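PDB 3KST: endo-1,4-beta-xylanase from Bacteroides thetaiotaomicron VPI-5482, which probably hydrolyses glycosidic bonds in plant xylan, as a calcium-binding member of glycoside hydrolase family 43. Local coordinates for residues S206-V217 and L246-P254. Numbering follows the deposited sequence.
Sequences SANHYENKGYGV and LVGTGHGAP. With CA (calcium ion), chain C.
Tyr215 sets one side of its ring, CD2 and CE2, against the backbone of Gly250 and His251, a small example of how neighbouring blades meet in the five-bladed beta-propeller of glycoside hydrolase family 43. The hairpin loop joining strands 200-207 and 216-222 belongs to one blade, and strand 250-256 opens the sheet beside it. Packing is tight toward the propeller axis. The tyrosine ring reaches inward beside the strand, its CG anti to the backbone N (chi1 -160°), and CD2 stands 3.5 Å from Gly250 CA. A beta carbon on Gly250 would run into that same CD2, so a side chain would have no place there. Tyr215 OH lies 3.7 Å from His251 CB and is hydrogen-bonded to Glu190, the predicted proton donor. On one face the ring carries Tyr210 CA, offset toward the rim. Without the ring and hydroxyl, as with an alanine here, Glu190 would probably lose a partner, which might let its carboxylate turn, and a gap would open beside Gly250. Deeper still, Ser206 OG accepts the His251 N-H at 2.8 Å and also bonds water 1; this probably helps hold the backbone from which the imidazole extends to the calcium ion, which Glu83 also binds.

Midway, the contact is buried but water-bridged. Gly248 N bonds Lys213 O at 2.9 Å, approaching from above the carbonyl plane. Tyr215 O and Thr249 O, 3.0 Å apart, can only accept and do not bond each other; water 3 donates to Tyr215 O and Lys213 O, and accepts from Thr249 N. Looser is the solvent side, where Lys213 CG lies 3.7 Å from Val247 CG2 while the amine extends away. At the axial end, His251 NE2 meets the calcium in the plane of its ring, 2.6 Å away.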
loop_
_atom_site.group_PDB
_atom_site.type_symbol
_atom_site.label_atom_id
_atom_site.label_comp_id
_atom_site.label_asym_id
_atom_site.label_seq_id
_atom_site.Cartn_x
_atom_site.Cartn_y
_atom_site.Cartn_z
ATOM N N SER A 206 -0.767 -9.071 -1.025
ATOM C CA SER A 206 -2.032 -9.537 -1.605
ATOM C C SER A 206 -1.785 -10.514 -2.770
ATOM O O SER A 206 -0.786 -10.405 -3.478
ATOM C CB SER A 206 -2.872 -8.353 -2.087
ATOM O OG SER A 206 -3.141 -7.418 -1.055
ATOM N N ALA A 207 -2.680 -11.491 -2.943
ATOM C CA ALA A 207 -2.619 -12.437 -4.066
ATOM C C ALA A 207 -3.948 -12.519 -4.809
ATOM O O ALA A 207 -5.011 -12.216 -4.225
ATOM C CB ALA A 207 -2.119 -13.841 -3.606
ATOM N N ASN A 208 -3.837 -12.908 -6.088
ATOM C CA ASN A 208 -4.902 -13.019 -7.106
ATOM C C ASN A 208 -5.124 -11.728 -7.830
ATOM O O ASN A 208 -4.729 -10.651 -7.336
ATOM C CB ASN A 208 -6.231 -13.554 -6.556
ATOM C CG ASN A 208 -6.074 -14.902 -5.991
ATOM O OD1 ASN A 208 -5.801 -15.850 -6.733
ATOM N ND2 ASN A 208 -6.200 -15.019 -4.669
ATOM N N HIS A 209 -5.664 -11.834 -9.048
ATOM C CA HIS A 209 -6.089 -10.641 -9.796
ATOM C C HIS A 209 -7.093 -9.895 -8.891
ATOM O O HIS A 209 -7.981 -10.520 -8.315
ATOM C CB HIS A 209 -6.788 -11.044 -11.093
ATOM C CG HIS A 209 -6.911 -9.934 -12.084
ATOM N ND1 HIS A 209 -7.747 -8.857 -11.905
ATOM C CD2 HIS A 209 -6.333 -9.762 -13.298
ATOM C CE1 HIS A 209 -7.652 -8.048 -12.944
ATOM N NE2 HIS A 209 -6.819 -8.586 -13.815
ATOM N N TYR A 210 -6.953 -8.579 -8.763
ATOM C CA TYR A 210 -7.834 -7.769 -7.872
ATOM C C TYR A 210 -9.336 -7.929 -8.172
ATOM O O TYR A 210 -10.180 -7.750 -7.281
ATOM C CB TYR A 210 -7.421 -6.285 -7.846
ATOM C CG TYR A 210 -7.857 -5.461 -9.019
ATOM C CD1 TYR A 210 -9.149 -4.870 -9.048
ATOM C CD2 TYR A 210 -7.018 -5.257 -10.107
ATOM C CE1 TYR A 210 -9.579 -4.097 -10.146
ATOM C CE2 TYR A 210 -7.440 -4.481 -11.225
ATOM C CZ TYR A 210 -8.711 -3.904 -11.224
ATOM O OH TYR A 210 -9.105 -3.148 -12.298
ATOM N N GLU A 211 -9.656 -8.227 -9.435
ATOM C CA GLU A 211 -11.036 -8.451 -9.864
ATOM C C GLU A 211 -11.689 -9.690 -9.272
ATOM O O GLU A 211 -12.905 -9.794 -9.300
ATOM C CB GLU A 211 -11.121 -8.476 -11.383
ATOM C CG GLU A 211 -10.870 -7.087 -11.998
ATOM C CD GLU A 211 -11.073 -7.030 -13.503
ATOM O OE1 GLU A 211 -11.285 -8.090 -14.158
ATOM O OE2 GLU A 211 -11.027 -5.892 -14.028
ATOM N N ASN A 212 -10.901 -10.631 -8.757
ATOM C CA ASN A 212 -11.459 -11.846 -8.168
ATOM C C ASN A 212 -12.053 -11.555 -6.803
ATOM O O ASN A 212 -11.433 -10.848 -6.000
ATOM C CB ASN A 212 -10.389 -12.936 -8.021
ATOM C CG ASN A 212 -10.995 -14.311 -7.907
ATOM O OD1 ASN A 212 -11.190 -14.800 -6.820
ATOM N ND2 ASN A 212 -11.333 -14.915 -9.044
ATOM N N LYS A 213 -13.221 -12.128 -6.487
ATOM C CA LYS A 213 -13.797 -11.962 -5.132
ATOM C C LYS A 213 -12.898 -12.500 -4.019
ATOM O O LYS A 213 -13.060 -12.104 -2.875
ATOM C CB LYS A 213 -15.207 -12.590 -5.001
ATOM C CG LYS A 213 -16.227 -11.893 -5.817
ATOM C CD LYS A 213 -17.515 -12.683 -5.828
ATOM C CE LYS A 213 -18.576 -11.996 -6.624
ATOM N NZ LYS A 213 -19.729 -12.901 -6.776
ATOM N N GLY A 214 -12.007 -13.438 -4.387
ATOM C CA GLY A 214 -11.015 -14.056 -3.539
ATOM C C GLY A 214 -9.672 -13.361 -3.438
ATOM O O GLY A 214 -8.707 -13.962 -2.868
ATOM N N TYR A 215 -9.572 -12.128 -3.965
ATOM C CA TYR A 215 -8.405 -11.264 -3.671
ATOM C C TYR A 215 -8.260 -11.312 -2.146
ATOM O O TYR A 215 -9.276 -11.205 -1.406
ATOM C CB TYR A 215 -8.653 -9.820 -4.101
ATOM C CG TYR A 215 -7.436 -8.918 -4.296
ATOM C CD1 TYR A 215 -6.349 -9.313 -5.085
ATOM C CD2 TYR A 215 -7.446 -7.610 -3.830
ATOM C CE1 TYR A 215 -5.249 -8.447 -5.321
ATOM C CE2 TYR A 215 -6.347 -6.736 -4.055
ATOM C CZ TYR A 215 -5.263 -7.173 -4.801
ATOM O OH TYR A 215 -4.221 -6.330 -5.027
ATOM N N GLY A 216 -7.031 -11.515 -1.669
ATOM C CA GLY A 216 -6.788 -11.639 -0.248
ATOM C C GLY A 216 -5.389 -11.298 0.191
ATOM O O GLY A 216 -4.497 -11.181 -0.636
ATOM N N VAL A 217 -5.234 -11.123 1.499
ATOM C CA VAL A 217 -3.979 -10.737 2.114
ATOM C C VAL A 217 -3.348 -11.863 2.911
ATOM O O VAL A 217 -4.028 -12.555 3.687
ATOM C CB VAL A 217 -4.188 -9.539 3.058
ATOM C CG1 VAL A 217 -2.861 -9.131 3.765
ATOM C CG2 VAL A 217 -4.800 -8.341 2.280
ATOM N N LEU A 246 -18.110 -7.940 2.589
ATOM C CA LEU A 246 -17.196 -7.285 1.635
ATOM C C LEU A 246 -16.354 -8.387 1.005
ATOM O O LEU A 246 -15.996 -9.336 1.701
ATOM C CB LEU A 246 -16.280 -6.243 2.291
ATOM C CG LEU A 246 -17.030 -5.010 2.832
ATOM C CD1 LEU A 246 -16.125 -4.177 3.710
ATOM C CD2 LEU A 246 -17.665 -4.177 1.710
ATOM N N VAL A 247 -16.165 -8.299 -0.307
ATOM C CA VAL A 247 -15.342 -9.266 -1.089
ATOM C C VAL A 247 -14.309 -8.491 -1.907
ATOM O O VAL A 247 -14.372 -7.258 -1.973
ATOM C CB VAL A 247 -16.184 -10.165 -2.015
ATOM C CG1 VAL A 247 -17.204 -11.001 -1.175
ATOM C CG2 VAL A 247 -16.862 -9.366 -3.143
ATOM N N GLY A 248 -13.373 -9.202 -2.541
ATOM C CA GLY A 248 -12.271 -8.538 -3.260
ATOM C C GLY A 248 -11.393 -7.698 -2.324
ATOM O O GLY A 248 -10.904 -6.630 -2.723
ATOM N N THR A 249 -11.190 -8.191 -1.087
ATOM C CA THR A 249 -10.475 -7.505 -0.024
ATOM C C THR A 249 -8.961 -7.602 -0.133
ATOM O O THR A 249 -8.391 -8.680 0.015
ATOM C CB THR A 249 -10.900 -7.968 1.396
ATOM O OG1 THR A 249 -10.570 -9.349 1.574
ATOM C CG2 THR A 249 -12.404 -7.690 1.647
ATOM N N GLY A 250 -8.311 -6.472 -0.395
ATOM C CA GLY A 250 -6.852 -6.484 -0.518
ATOM C C GLY A 250 -6.179 -5.161 -0.761
ATOM O O GLY A 250 -6.807 -4.095 -0.609
ATOM N N HIS A 251 -4.887 -5.267 -1.123
ATOM C CA HIS A 251 -3.933 -4.161 -1.307
ATOM C C HIS A 251 -4.109 -3.137 -0.232
ATOM O O HIS A 251 -4.649 -2.043 -0.455
ATOM C CB HIS A 251 -3.945 -3.508 -2.693
ATOM C CG HIS A 251 -2.727 -2.676 -2.958
ATOM N ND1 HIS A 251 -2.078 -2.699 -4.168
ATOM C CD2 HIS A 251 -1.977 -1.890 -2.145
ATOM C CE1 HIS A 251 -1.019 -1.904 -4.110
ATOM N NE2 HIS A 251 -0.921 -1.418 -2.887
ATOM N N GLY A 252 -3.620 -3.489 0.943
ATOM C CA GLY A 252 -3.754 -2.629 2.105
ATOM C C GLY A 252 -2.447 -2.175 2.689
ATOM O O GLY A 252 -1.385 -2.347 2.092
ATOM N N ALA A 253 -2.536 -1.633 3.895
ATOM C CA ALA A 253 -1.361 -1.131 4.604
ATOM C C ALA A 253 -1.603 -1.124 6.115
ATOM O O ALA A 253 -2.736 -0.762 6.549
ATOM C CB ALA A 253 -1.028 0.265 4.120
ATOM N N PRO A 254 -0.588 -1.549 6.913
ATOM C CA PRO A 254 -0.715 -1.457 8.367
ATOM C C PRO A 254 -0.320 -0.069 8.853
ATOM O O PRO A 254 0.555 0.562 8.253
ATOM C CB PRO A 254 0.260 -2.519 8.891
ATOM C CG PRO A 254 1.023 -3.037 7.716
ATOM C CD PRO A 254 0.666 -2.235 6.527
HETATM CA CA CA C . 0.742 -0.229 -1.248
HETATM O O HOH W 1 -1.482 -5.969 0.340
HETATM O O HOH W 2 -10.120 -5.901 -5.137
HETATM O O HOH W 3 -11.790 -11.190 -0.540
HETATM O O HOH W 4 -1.005 0.027 0.479
HETATM O O HOH W 5 0.520 -2.376 0.195
HETATM O O HOH W 6 -0.592 1.789 -2.065
HETATM O O HOH W 7 2.027 0.756 -3.141
HETATM O O HOH W 8 2.427 -1.974 -2.070
#